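Local coordinates for galactan 1,3-beta-galactosidase (Phanerochaete chrysosporium, PDB 7BYT) that removes galactose units from the non-reducing ends of beta-1,3-galactan chains as an exo-acting glycoside hydrolase of family 43, at the alpha-D-galactopyranose site. Coordinates in Å, arbitrary orientation; residue numbers count along the deposited sequence, not the author numbering.

The alpha-D-galactopyranose site. Residues 81-82, 105, 137, 187, 207-208, 242, 260. With GLA (alpha-D-galactopyranose), chain B.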
ATOM      1  N   GLU A  81      -6.055   0.799  14.347  1.00  6.35           N
ATOM      2  CA  GLU A  81      -5.233   0.774  13.144  1.00  5.77           C
ATOM      3  C   GLU A  81      -4.761  -0.634  12.818  1.00  7.10           C
ATOM      4  O   GLU A  81      -4.623  -1.493  13.697  1.00  6.61           O
ATOM      5  CB  GLU A  81      -4.007   1.699  13.290  1.00  6.71           C
ATOM      6  CG  GLU A  81      -4.372   3.164  13.106  1.00  7.37           C
ATOM      7  CD  GLU A  81      -3.243   4.133  13.414  1.00  9.11           C
ATOM      8  OE1 GLU A  81      -2.138   3.696  13.800  1.00  8.75           O
ATOM      9  OE2 GLU A  81      -3.471   5.354  13.265  1.00  9.38           O
ATOM     10  N   ARG A  82      -4.529  -0.862  11.530  1.00  6.25           N
ATOM     11  CA  ARG A  82      -3.853  -2.061  11.045  1.00  6.95           C
ATOM     12  C   ARG A  82      -4.496  -3.372  11.513  1.00  6.66           C
ATOM     13  O   ARG A  82      -3.826  -4.233  12.093  1.00  6.65           O
ATOM     14  CB  ARG A  82      -2.369  -2.010  11.381  1.00  7.03           C
ATOM     15  CG  ARG A  82      -1.689  -0.801  10.699  1.00  6.07           C
ATOM     16  CD  ARG A  82      -0.177  -0.737  10.935  1.00  7.52           C
ATOM     17  NE  ARG A  82       0.390   0.431  10.261  1.00  6.82           N
ATOM     18  CZ  ARG A  82       0.745   0.442   8.975  1.00  6.12           C
ATOM     19  NH1 ARG A  82       0.586  -0.652   8.231  1.00  7.72           N
ATOM     20  NH2 ARG A  82       1.253   1.536   8.425  1.00  7.80           N
ATOM     21  N   TYR A 105      -1.524   8.635  20.481  1.00  9.63           N
ATOM     22  CA  TYR A 105      -0.698   7.423  20.468  1.00  8.57           C
ATOM     23  C   TYR A 105       0.038   7.193  21.786  1.00 10.65           C
ATOM     24  O   TYR A 105       1.096   6.561  21.813  1.00 10.01           O
ATOM     25  CB  TYR A 105       0.243   7.359  19.259  1.00 10.82           C
ATOM     26  CG  TYR A 105      -0.499   7.413  17.938  1.00 10.60           C
ATOM     27  CD1 TYR A 105      -0.975   6.255  17.333  1.00  9.90           C
ATOM     28  CD2 TYR A 105      -0.729   8.623  17.305  1.00 13.06           C
ATOM     29  CE1 TYR A 105      -1.656   6.299  16.128  1.00 10.32           C
ATOM     30  CE2 TYR A 105      -1.416   8.679  16.094  1.00 14.27           C
ATOM     31  CZ  TYR A 105      -1.874   7.510  15.514  1.00 11.19           C
ATOM     32  OH  TYR A 105      -2.554   7.559  14.315  1.00 14.13           O
ATOM     33  N   ASP A 137       2.369   0.068  15.893  1.00  6.03           N
ATOM     34  CA  ASP A 137       2.191  -0.707  14.664  1.00  6.45           C
ATOM     35  C   ASP A 137       2.399  -2.186  14.962  1.00  7.61           C
ATOM     36  O   ASP A 137       3.332  -2.563  15.680  1.00  8.13           O
ATOM     37  CB  ASP A 137       3.218  -0.300  13.612  1.00  7.86           C
ATOM     38  CG  ASP A 137       2.839   0.946  12.868  1.00  8.01           C
ATOM     39  OD1 ASP A 137       1.974   1.712  13.346  1.00  8.23           O
ATOM     40  OD2 ASP A 137       3.460   1.191  11.815  1.00  8.27           O
ATOM     41  N   GLU A 187       8.513  -0.145  11.984  1.00  6.40           N
ATOM     42  CA  GLU A 187       7.063  -0.228  12.127  1.00  7.28           C
ATOM     43  C   GLU A 187       6.481  -0.860  10.865  1.00  7.10           C
ATOM     44  O   GLU A 187       7.206  -1.452  10.057  1.00  7.49           O
ATOM     45  CB  GLU A 187       6.425   1.083  12.614  1.00 18.30           C
ATOM     46  CG  GLU A 187       6.608   2.237  11.697  1.00 12.05           C
ATOM     47  CD  GLU A 187       5.884   3.526  12.147  1.00 14.10           C
ATOM     48  OE1 GLU A 187       5.375   3.668  13.293  1.00 12.57           O
ATOM     49  OE2 GLU A 187       5.841   4.438  11.312  1.00 16.14           O
ATOM     50  N   GLY A 207       6.512   8.742  10.773  1.00 11.20           N
ATOM     51  CA  GLY A 207       5.124   9.179  10.793  1.00 13.67           C
ATOM     52  C   GLY A 207       4.409   8.766   9.524  1.00 13.17           C
ATOM     53  O   GLY A 207       4.613   7.670   8.995  1.00 12.76           O
ATOM     54  N   TRP A 208       3.566   9.665   9.005  1.00 11.61           N
ATOM     55  CA  TRP A 208       2.829   9.356   7.787  1.00 10.06           C
ATOM     56  C   TRP A 208       3.694   9.417   6.529  1.00 10.93           C
ATOM     57  O   TRP A 208       3.244   8.949   5.483  1.00 10.62           O
ATOM     58  CB  TRP A 208       1.650  10.329   7.594  1.00 11.94           C
ATOM     59  CG  TRP A 208       0.560  10.320   8.648  1.00 12.42           C
ATOM     60  CD1 TRP A 208       0.303  11.304   9.554  1.00 15.70           C
ATOM     61  CD2 TRP A 208      -0.440   9.308   8.862  1.00 13.29           C
ATOM     62  NE1 TRP A 208      -0.779  10.963  10.331  1.00 14.63           N
ATOM     63  CE2 TRP A 208      -1.260   9.748   9.922  1.00 13.08           C
ATOM     64  CE3 TRP A 208      -0.722   8.077   8.264  1.00 11.94           C
ATOM     65  CZ2 TRP A 208      -2.337   8.995  10.398  1.00 13.37           C
ATOM     66  CZ3 TRP A 208      -1.788   7.331   8.738  1.00 14.32           C
ATOM     67  CH2 TRP A 208      -2.580   7.792   9.800  1.00 13.93           C
ATOM     68  N   GLN A 242       3.897   2.626   2.274  1.00  6.16           N
ATOM     69  CA  GLN A 242       4.321   2.009   3.523  1.00  6.52           C
ATOM     70  C   GLN A 242       3.671   0.640   3.615  1.00  5.66           C
ATOM     71  O   GLN A 242       2.475   0.504   3.347  1.00  6.62           O
ATOM     72  CB  GLN A 242       3.902   2.868   4.723  1.00  6.83           C
ATOM     73  CG  GLN A 242       4.394   2.315   6.054  1.00  6.46           C
ATOM     74  CD  GLN A 242       3.935   3.126   7.245  1.00  6.84           C
ATOM     75  OE1 GLN A 242       2.869   3.766   7.211  1.00  7.08           O
ATOM     76  NE2 GLN A 242       4.727   3.100   8.322  1.00  7.09           N
ATOM     77  N   TRP A 260      -0.248   7.058   2.222  1.00  5.65           N
ATOM     78  CA  TRP A 260      -0.994   7.897   3.148  1.00  7.77           C
ATOM     79  C   TRP A 260      -1.047   9.331   2.648  1.00  6.96           C
ATOM     80  O   TRP A 260      -0.047   9.887   2.186  1.00  8.18           O
ATOM     81  CB  TRP A 260      -0.319   7.884   4.515  1.00  8.21           C
ATOM     82  CG  TRP A 260      -0.322   6.548   5.178  1.00  7.34           C
ATOM     83  CD1 TRP A 260       0.771   5.771   5.452  1.00  7.40           C
ATOM     84  CD2 TRP A 260      -1.462   5.827   5.667  1.00  5.45           C
ATOM     85  NE1 TRP A 260       0.385   4.616   6.087  1.00  6.93           N
ATOM     86  CE2 TRP A 260      -0.978   4.630   6.240  1.00  6.93           C
ATOM     87  CE3 TRP A 260      -2.842   6.090   5.700  1.00  7.04           C
ATOM     88  CZ2 TRP A 260      -1.815   3.689   6.817  1.00  7.36           C
ATOM     89  CZ3 TRP A 260      -3.681   5.150   6.288  1.00  7.45           C
ATOM     90  CH2 TRP A 260      -3.158   3.961   6.834  1.00  8.25           C
TER
HETATM   91  C1  GLA B 506       2.613   5.530  10.696  1.00 18.12           C
HETATM   92  C2  GLA B 506       1.945   4.245  11.153  1.00  8.60           C
HETATM   93  C3  GLA B 506       0.443   4.379  10.940  1.00  9.55           C
HETATM   94  C4  GLA B 506      -0.079   5.543  11.787  1.00  8.88           C
HETATM   95  C5  GLA B 506       0.710   6.813  11.439  1.00 11.39           C
HETATM   96  C6  GLA B 506       0.342   7.981  12.357  1.00 16.33           C
HETATM   97  O1  GLA B 506       2.303   5.771   9.309  1.00 17.97           O
HETATM   98  O2  GLA B 506       2.499   3.167  10.405  1.00  9.35           O
HETATM   99  O3  GLA B 506      -0.241   3.162  11.264  1.00  9.07           O
HETATM  100  O4  GLA B 506      -0.011   5.249  13.197  1.00  9.93           O
HETATM  101  O5  GLA B 506       2.128   6.596  11.520  1.00 15.07           O
HETATM  102  O6  GLA B 506       0.866   7.769  13.673  1.00 18.15           O
HETATM  103  O   HOH W   1      -0.664   1.346  13.616  1.00  7.57           O
HETATM  104  O   HOH W   2       1.559   3.878  15.116  1.00  8.87           O
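This pocket is the galactose-binding active site of the family 43 catalytic domain, a five-bladed beta-propeller. It lies at the propeller centre and hides nearly all of the sugar. Galactose, which this enzyme releases, is bound here as the alpha anomer. Glu81 CG is anti to the carbonyl carbon (chi1 -78°) and the chain runs extended beyond it, carrying the carboxylate to the O3 and O4 edge of the sugar. Glu81 OE1 accepts the axial 4-hydroxyl GLA O4 on its syn lone pair at 2.7 Å. The same OE1 takes O3 from above the carboxylate plane. Glu81 OE2 accepts Tyr105 OH at 2.6 Å, also on its syn lone pair, which fixes the turn of the carboxylate. An alanine in place of Glu81 would remove the acceptor for O3 and O4 and would probably weaken recognition of the axial hydroxyl and loosen Tyr105. The Tyr105 ring turns one face to O6, near its rim. Arg82 grips side-on: Arg82 NE donates to GLA O3 at 3.0 Å and Arg82 NH2 to GLA O2 at 2.9 Å. GLA O3 and GLA O2 lie 23° and 24° out of the guanidinium plane. Asp137 OD2 accepts GLA O2 on its syn lone pair at 2.6 Å. Its OD1 holds two waters, one reaching O3 and the other O4. Arg82 NE also forms a salt bridge with Asp137 OD2, which would probably favour a charged carboxylate. Gln242 OE1 accepts GLA O1 on a lone pair in its amide plane at 3.0 Å. Trp260 NE1 donates to the same oxygen and steadies the amide. Gly207 O accepts O1 from above its carbonyl plane. Glu187 stands beside the anomeric carbon and is probably the general acid of the family. The Trp208 ring face lies over C5 (six-membered ring) and C6 (five-membered ring), both CH-pi contacts. Strands 79-88, 186-187 and 242-249 supply Glu81, Arg82, Glu187 and Gln242; the rest sit on loops.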